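Local atomic coordinates of succinate dehydrogenase (Membrane anchor subunit) (Mycolicibacterium smegmatis, PDB entry 7D6V), a protein that anchors the mycobacterial succinate dehydrogenase Sdh1 in the membrane, holds a Rieske-type [2Fe-2S] cluster there, and probably helps pass electrons from succinate to quinone. Residues Tyr64-Pro69 / Val190-Asn195; Val168-Ala173 / Gly194-Leu199; Phe185-Val190 / Ile266-Phe271. One frame throughout, in Å; residues are numbered along the deposited sequence.

Contact 1. Residues Tyr64-Pro69 / Val190-Asn195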
# COMPACT_ATOMS: atom_id res chain seq x y z
N TYR C 64 -21.58 12.24 56.92
CA TYR C 64 -20.85 12.90 55.85
C TYR C 64 -21.59 12.86 54.52
O TYR C 64 -21.01 13.21 53.49
CB TYR C 64 -19.46 12.27 55.69
CG TYR C 64 -18.81 11.95 57.01
CD1 TYR C 64 -18.72 12.91 58.01
CD2 TYR C 64 -18.30 10.69 57.27
CE1 TYR C 64 -18.13 12.62 59.22
CE2 TYR C 64 -17.71 10.40 58.47
CZ TYR C 64 -17.63 11.36 59.45
OH TYR C 64 -17.04 11.07 60.65
N HIS C 65 -22.85 12.43 54.53
CA HIS C 65 -23.70 12.45 53.34
C HIS C 65 -23.07 11.69 52.18
O HIS C 65 -22.94 12.19 51.07
CB HIS C 65 -24.02 13.89 52.94
CG HIS C 65 -25.07 14.54 53.79
ND1 HIS C 65 -24.81 15.03 55.05
CD2 HIS C 65 -26.38 14.79 53.55
CE1 HIS C 65 -25.91 15.55 55.55
NE2 HIS C 65 -26.88 15.42 54.67
N TYR C 66 -22.67 10.45 52.46
CA TYR C 66 -22.09 9.57 51.45
C TYR C 66 -23.17 8.64 50.93
O TYR C 66 -23.86 7.99 51.71
CB TYR C 66 -20.94 8.75 52.03
CG TYR C 66 -19.69 9.52 52.34
CD1 TYR C 66 -19.37 10.68 51.66
CD2 TYR C 66 -18.81 9.07 53.31
CE1 TYR C 66 -18.22 11.38 51.95
CE2 TYR C 66 -17.66 9.76 53.61
CZ TYR C 66 -17.36 10.91 52.93
OH TYR C 66 -16.22 11.60 53.22
N LEU C 67 -23.31 8.57 49.61
CA LEU C 67 -24.30 7.72 48.97
C LEU C 67 -23.64 6.92 47.86
O LEU C 67 -22.95 7.48 47.01
CB LEU C 67 -25.46 8.55 48.41
CG LEU C 67 -26.59 7.75 47.77
CD1 LEU C 67 -27.25 6.84 48.78
CD2 LEU C 67 -27.60 8.69 47.15
N THR C 68 -23.85 5.61 47.89
CA THR C 68 -23.31 4.75 46.85
C THR C 68 -23.95 5.07 45.51
O THR C 68 -25.16 5.33 45.44
CB THR C 68 -23.57 3.28 47.21
OG1 THR C 68 -22.96 2.98 48.47
CG2 THR C 68 -22.97 2.39 46.17
N PRO C 69 -23.18 5.08 44.42
CA PRO C 69 -23.79 5.24 43.09
C PRO C 69 -24.77 4.14 42.72
O PRO C 69 -25.66 4.37 41.89
CB PRO C 69 -22.58 5.25 42.15
CG PRO C 69 -21.44 5.64 43.00
CD PRO C 69 -21.71 5.10 44.36
N VAL C 190 -12.78 11.80 48.28
CA VAL C 190 -11.77 11.50 47.27
C VAL C 190 -12.23 10.35 46.39
O VAL C 190 -12.18 10.42 45.16
CB VAL C 190 -10.42 11.21 47.93
CG1 VAL C 190 -9.36 10.97 46.87
CG2 VAL C 190 -10.02 12.35 48.84
N ILE C 191 -12.69 9.26 47.02
CA ILE C 191 -13.12 8.09 46.25
C ILE C 191 -14.31 8.44 45.36
O ILE C 191 -14.32 8.13 44.16
CB ILE C 191 -13.44 6.92 47.19
CG1 ILE C 191 -12.20 6.58 48.03
CG2 ILE C 191 -13.89 5.70 46.41
CD1 ILE C 191 -12.44 5.56 49.09
N LEU C 192 -15.32 9.11 45.93
CA LEU C 192 -16.51 9.46 45.16
C LEU C 192 -16.18 10.40 44.01
O LEU C 192 -16.68 10.22 42.89
CB LEU C 192 -17.55 10.10 46.08
CG LEU C 192 -18.40 9.19 46.95
CD1 LEU C 192 -19.08 9.99 48.04
CD2 LEU C 192 -19.43 8.47 46.11
N THR C 193 -15.36 11.42 44.26
CA THR C 193 -15.04 12.39 43.22
C THR C 193 -14.22 11.75 42.11
O THR C 193 -14.46 12.03 40.93
CB THR C 193 -14.28 13.57 43.84
OG1 THR C 193 -15.10 14.18 44.84
CG2 THR C 193 -13.93 14.60 42.78
N GLY C 194 -13.27 10.89 42.46
CA GLY C 194 -12.53 10.18 41.43
C GLY C 194 -13.44 9.30 40.59
O GLY C 194 -13.31 9.26 39.36
N ASN C 195 -14.37 8.60 41.24
CA ASN C 195 -15.30 7.76 40.50
C ASN C 195 -16.17 8.58 39.56
O ASN C 195 -16.39 8.19 38.41
CB ASN C 195 -16.17 6.97 41.48
CG ASN C 195 -17.12 6.02 40.78
OD1 ASN C 195 -16.70 5.16 40.02
ND2 ASN C 195 -18.41 6.16 41.05
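The amide of N195 meets P69 through its nitrogen: N195 ND2 lies 3.6 Å from P69 CG, while OD1 on the other branch accepts a hydrogen bond from T250 OG1. An asparagine suits this buried place because one end can satisfy a polar neighbour while the other rests on a proline ring. With CG anti to the backbone N (chi1 -177°), the amide carbon is carried clear of that nitrogen on the face of the helix turned to P69. One turn earlier, L192 spreads its two methyls over the strand. L192 CD1 comes obliquely to Y66 CD1, 3.7 Å away, and L192 CD2 lies 3.8 Å from L67 O. The forked leucine thus packs on a ring and a backbone carbonyl together, and tyrosine offers ring carbon to the leucine while its hydroxyl makes a weak hydrogen bond to N189 OD1. Y64 CB sits 3.7 Å above one face of the Y66 ring, toward its rim. Strand 66-67 pairs antiparallel with strand 60-61, where H65 and Y66 both face V61 in a G1 beta bulge. This small hairpin lies against helix 188-204, and helix 240-264 reaches both partners, touching T68 and N195.

Contact 2. Residues Val168-Ala173 / Gly194-Leu199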
# COMPACT_ATOMS: atom_id res chain seq x y z
N VAL C 168 -26.65 13.42 37.89
CA VAL C 168 -27.17 13.07 39.21
C VAL C 168 -26.04 12.64 40.14
O VAL C 168 -25.97 13.04 41.31
CB VAL C 168 -28.26 11.99 39.09
CG1 VAL C 168 -28.49 11.31 40.42
CG2 VAL C 168 -29.54 12.60 38.57
N ASN C 169 -25.12 11.81 39.63
CA ASN C 169 -23.98 11.38 40.42
C ASN C 169 -23.05 12.54 40.76
O ASN C 169 -22.45 12.55 41.84
CB ASN C 169 -23.21 10.28 39.68
CG ASN C 169 -23.98 8.99 39.60
OD1 ASN C 169 -24.86 8.73 40.42
ND2 ASN C 169 -23.65 8.16 38.62
N THR C 170 -22.91 13.50 39.86
CA THR C 170 -22.12 14.69 40.17
C THR C 170 -22.75 15.49 41.30
O THR C 170 -22.04 15.98 42.19
CB THR C 170 -21.98 15.56 38.92
OG1 THR C 170 -21.66 14.72 37.80
CG2 THR C 170 -20.87 16.57 39.10
N TYR C 171 -24.07 15.61 41.29
CA TYR C 171 -24.75 16.27 42.40
C TYR C 171 -24.50 15.53 43.71
O TYR C 171 -24.23 16.15 44.75
CB TYR C 171 -26.25 16.38 42.12
CG TYR C 171 -27.02 17.00 43.25
CD1 TYR C 171 -27.13 18.38 43.37
CD2 TYR C 171 -27.64 16.22 44.21
CE1 TYR C 171 -27.83 18.95 44.41
CE2 TYR C 171 -28.34 16.78 45.25
CZ TYR C 171 -28.43 18.15 45.34
OH TYR C 171 -29.13 18.71 46.38
N ASP C 172 -24.58 14.20 43.67
CA ASP C 172 -24.31 13.39 44.86
C ASP C 172 -22.90 13.64 45.38
O ASP C 172 -22.70 13.86 46.58
CB ASP C 172 -24.50 11.91 44.54
CG ASP C 172 -25.94 11.47 44.67
OD1 ASP C 172 -26.60 11.90 45.63
OD2 ASP C 172 -26.41 10.71 43.81
N ALA C 173 -21.92 13.62 44.49
CA ALA C 173 -20.53 13.82 44.89
C ALA C 173 -20.33 15.21 45.48
O ALA C 173 -19.59 15.38 46.46
CB ALA C 173 -19.59 13.60 43.71
N GLY C 194 -13.27 10.89 42.46
CA GLY C 194 -12.53 10.18 41.43
C GLY C 194 -13.44 9.30 40.59
O GLY C 194 -13.31 9.26 39.36
N ASN C 195 -14.37 8.60 41.24
CA ASN C 195 -15.30 7.76 40.50
C ASN C 195 -16.17 8.58 39.56
O ASN C 195 -16.39 8.19 38.41
CB ASN C 195 -16.17 6.97 41.48
CG ASN C 195 -17.12 6.02 40.78
OD1 ASN C 195 -16.70 5.16 40.02
ND2 ASN C 195 -18.41 6.16 41.05
N VAL C 196 -16.66 9.73 40.03
CA VAL C 196 -17.49 10.59 39.19
C VAL C 196 -16.71 11.11 38.00
O VAL C 196 -17.21 11.13 36.86
CB VAL C 196 -18.09 11.73 40.03
CG1 VAL C 196 -18.61 12.84 39.14
CG2 VAL C 196 -19.19 11.20 40.92
N ILE C 197 -15.47 11.54 38.22
CA ILE C 197 -14.64 12.04 37.13
C ILE C 197 -14.39 10.95 36.10
O ILE C 197 -14.50 11.18 34.89
CB ILE C 197 -13.31 12.61 37.68
CG1 ILE C 197 -13.57 13.90 38.45
CG2 ILE C 197 -12.32 12.85 36.56
CD1 ILE C 197 -12.37 14.38 39.24
N LEU C 198 -14.07 9.74 36.55
CA LEU C 198 -13.79 8.66 35.62
C LEU C 198 -15.05 8.24 34.87
O LEU C 198 -14.99 7.88 33.69
CB LEU C 198 -13.17 7.48 36.36
CG LEU C 198 -11.70 7.70 36.71
CD1 LEU C 198 -11.19 6.61 37.63
CD2 LEU C 198 -10.86 7.76 35.45
N LEU C 199 -16.21 8.28 35.54
CA LEU C 199 -17.47 8.00 34.86
C LEU C 199 -17.74 9.04 33.78
O LEU C 199 -18.22 8.70 32.69
CB LEU C 199 -18.62 7.97 35.86
CG LEU C 199 -18.75 6.72 36.72
CD1 LEU C 199 -19.90 6.88 37.70
CD2 LEU C 199 -18.94 5.49 35.86
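V196 packs against N169, T170 and A173 where two antiparallel helices, 155-175 and 188-204, neighbours in sequence in this membrane anchor, meet. The axes of segments 168-173 and 194-199 run at 159° to each other and approach to 9.8 Å, and V196 carries most of the contact, its two methyls going to different neighbours. With CG1 anti to the backbone N (chi1 163°), V196 CG1 lies 3.8 Å from T170 OG1. V196 CG2, beside the nitrogen, goes instead to the backbone of the partner helix, 3.6 Å from N169 O, and to A173 CB at 3.7 Å. A beta-branched residue suits the place because both methyls leave directly from CB and serve two sites with little reach. Alanine matches it from the other helix, since its single methyl lets the valine approach the helix surface. T170 meets V196 at about a right angle. Its OG1, beside the backbone N (chi1 -44°), can bond back to S166 O within its own helix and also accept from W200 NE1, so the hydroxyl is satisfied although a methyl packs beside it. N169 O is likewise engaged, accepting the helical bond from A173 N. A turn beyond V196 the contact thins, and L199 CD1 reaches the amide nitrogen N169 ND2 at 4.1 Å.

Contact 3. Residues Phe185-Val190 / Ile266-Phe271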
# COMPACT_ATOMS: atom_id res chain seq x y z
N PHE C 185 -14.26 16.91 54.57
CA PHE C 185 -13.41 16.28 53.57
C PHE C 185 -12.82 15.04 54.21
O PHE C 185 -12.10 15.15 55.20
CB PHE C 185 -12.33 17.26 53.11
CG PHE C 185 -11.50 16.77 51.96
CD1 PHE C 185 -12.03 15.92 51.02
CD2 PHE C 185 -10.19 17.18 51.83
CE1 PHE C 185 -11.27 15.48 49.96
CE2 PHE C 185 -9.42 16.75 50.77
CZ PHE C 185 -9.96 15.89 49.84
N GLY C 186 -13.13 13.86 53.68
CA GLY C 186 -12.82 12.65 54.42
C GLY C 186 -12.39 11.39 53.70
O GLY C 186 -12.65 10.29 54.20
N LEU C 187 -11.80 11.51 52.51
CA LEU C 187 -11.33 10.40 51.68
C LEU C 187 -12.47 9.60 51.06
O LEU C 187 -12.31 9.04 49.97
CB LEU C 187 -10.45 9.45 52.50
CG LEU C 187 -9.89 8.22 51.79
CD1 LEU C 187 -8.95 8.62 50.67
CD2 LEU C 187 -9.22 7.28 52.77
N GLY C 188 -13.67 9.70 51.64
CA GLY C 188 -14.84 9.25 50.92
C GLY C 188 -15.17 10.23 49.82
O GLY C 188 -15.60 9.84 48.73
N ASN C 189 -14.91 11.51 50.08
CA ASN C 189 -14.99 12.52 49.04
C ASN C 189 -13.99 12.22 47.93
O ASN C 189 -14.32 12.35 46.75
CB ASN C 189 -14.73 13.90 49.64
CG ASN C 189 -15.82 14.33 50.59
OD1 ASN C 189 -15.58 14.56 51.77
ND2 ASN C 189 -17.04 14.43 50.07
N VAL C 190 -12.78 11.80 48.28
CA VAL C 190 -11.77 11.50 47.27
C VAL C 190 -12.23 10.35 46.39
O VAL C 190 -12.18 10.42 45.16
CB VAL C 190 -10.42 11.21 47.93
CG1 VAL C 190 -9.36 10.97 46.87
CG2 VAL C 190 -10.02 12.35 48.84
N ILE C 266 -13.75 3.51 60.37
CA ILE C 266 -13.48 4.94 60.41
C ILE C 266 -13.36 5.46 58.98
O ILE C 266 -12.94 4.75 58.07
CB ILE C 266 -12.21 5.24 61.23
CG1 ILE C 266 -10.96 4.70 60.52
CG2 ILE C 266 -12.33 4.66 62.63
CD1 ILE C 266 -9.67 5.36 60.95
N SER C 267 -13.75 6.72 58.79
CA SER C 267 -13.75 7.31 57.45
C SER C 267 -12.40 7.91 57.07
O SER C 267 -12.19 8.18 55.89
CB SER C 267 -14.83 8.38 57.34
OG SER C 267 -14.78 9.01 56.07
N ASP C 268 -11.51 8.13 58.03
CA ASP C 268 -10.27 8.87 57.81
C ASP C 268 -10.57 10.29 57.34
O ASP C 268 -10.24 10.70 56.22
CB ASP C 268 -9.34 8.13 56.83
CG ASP C 268 -7.93 8.67 56.84
OD1 ASP C 268 -7.61 9.54 56.02
OD2 ASP C 268 -7.14 8.21 57.69
N LEU C 269 -11.22 11.04 58.22
CA LEU C 269 -11.63 12.41 57.92
C LEU C 269 -10.43 13.35 57.92
O LEU C 269 -9.42 13.11 58.59
CB LEU C 269 -12.65 12.90 58.94
CG LEU C 269 -14.15 12.74 58.70
CD1 LEU C 269 -14.88 13.39 59.85
CD2 LEU C 269 -14.60 13.35 57.39
N ARG C 270 -10.55 14.43 57.15
CA ARG C 270 -9.57 15.51 57.14
C ARG C 270 -10.10 16.77 57.81
O ARG C 270 -9.29 17.57 58.29
CB ARG C 270 -9.16 15.85 55.70
CG ARG C 270 -8.15 14.88 55.09
CD ARG C 270 -8.83 13.57 54.73
NE ARG C 270 -7.94 12.62 54.10
CZ ARG C 270 -7.73 12.57 52.79
NH1 ARG C 270 -6.90 11.67 52.28
NH2 ARG C 270 -8.36 13.41 51.99
N PHE C 271 -11.42 16.95 57.85
CA PHE C 271 -12.09 18.01 58.59
C PHE C 271 -13.06 17.31 59.55
O PHE C 271 -14.22 17.05 59.21
CB PHE C 271 -12.80 18.98 57.67
CG PHE C 271 -11.87 19.80 56.83
CD1 PHE C 271 -11.14 19.22 55.81
CD2 PHE C 271 -11.70 21.15 57.08
CE1 PHE C 271 -10.28 19.97 55.04
CE2 PHE C 271 -10.84 21.90 56.32
CZ PHE C 271 -10.13 21.31 55.30
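F185 O accepts two backbone N-H groups, from R270 and F271, and so ties the N-terminal approach of helix 188-204, whose N-cap position is L187, to the tail that follows helix 240-264. The R270 N-H lies in the carbonyl plane; F271 N, 3.3 Å from F185 O, is tilted 16° from that plane, and the two successive amides share one oxygen. A second tie comes from S267 OG, which donates to G186 O at 3.1 Å. Between these bonds G186 presents a bare backbone, and L269 CD2 packs 3.5 Å from G186 CA; the absence of a side chain on glycine lets L269 come directly against the backbone.

Side chains close over the backbone ties. R270 stands its guanidinium steeply against the F185 ring, the planes 77° apart, with R270 NH2 3.6 Å above one face near the rim. The cation-pi attraction is weak at best. L187 CB lies over the centre of one guanidinium face, and V190 CG2 touches NH2, so the flat charged group rests on aliphatic carbon. The chain reaches there through a bend at chi2 (74°), which turns CD. Arginine suits this outer, solvent-exposed site because its long shaft can pack while the charge keeps a distant partner: R270 NE is 3.6 Å from D268 OD1, a long salt bridge. F271 packs nearby, F271 CD1 lying 3.5 Å from F185 CB.

Farther out, N189, in the first helical turn, helps hold the chain before it. Its CB lies in the plane of the F185 ring, at the edge, and its ND2 bonds to A176 O, at the start of the same loop that leads into the helix. An asparagine amide can serve as donor and acceptor at once: N189 OD1 accepts G186 N at 3.2 Å on an in-plane lone pair.

In the fold
All three contacts use helix 188-204, meeting it in turn from its N-terminal end: contact 3 at the start, contact 1 over the first turns, contact 2 farther along. Contacts 1 and 2 are buried and their segments overlap at G194 and N195; their centres are about 7 Å apart, and L67 of the hairpin touches D172 of helix 155-175. Both rest mainly on van der Waals packing; polar atoms such as N195 OD1 and T170 OG1 bond outside the paired segments. Contact 3, its centre about 26 Å from that of the chain, is partly exposed and instead relies on hydrogen bonds to backbone carbonyls and a charged side chain. Y64, in the hairpin segment of contact 1, touches S267 and L269 of contact 3.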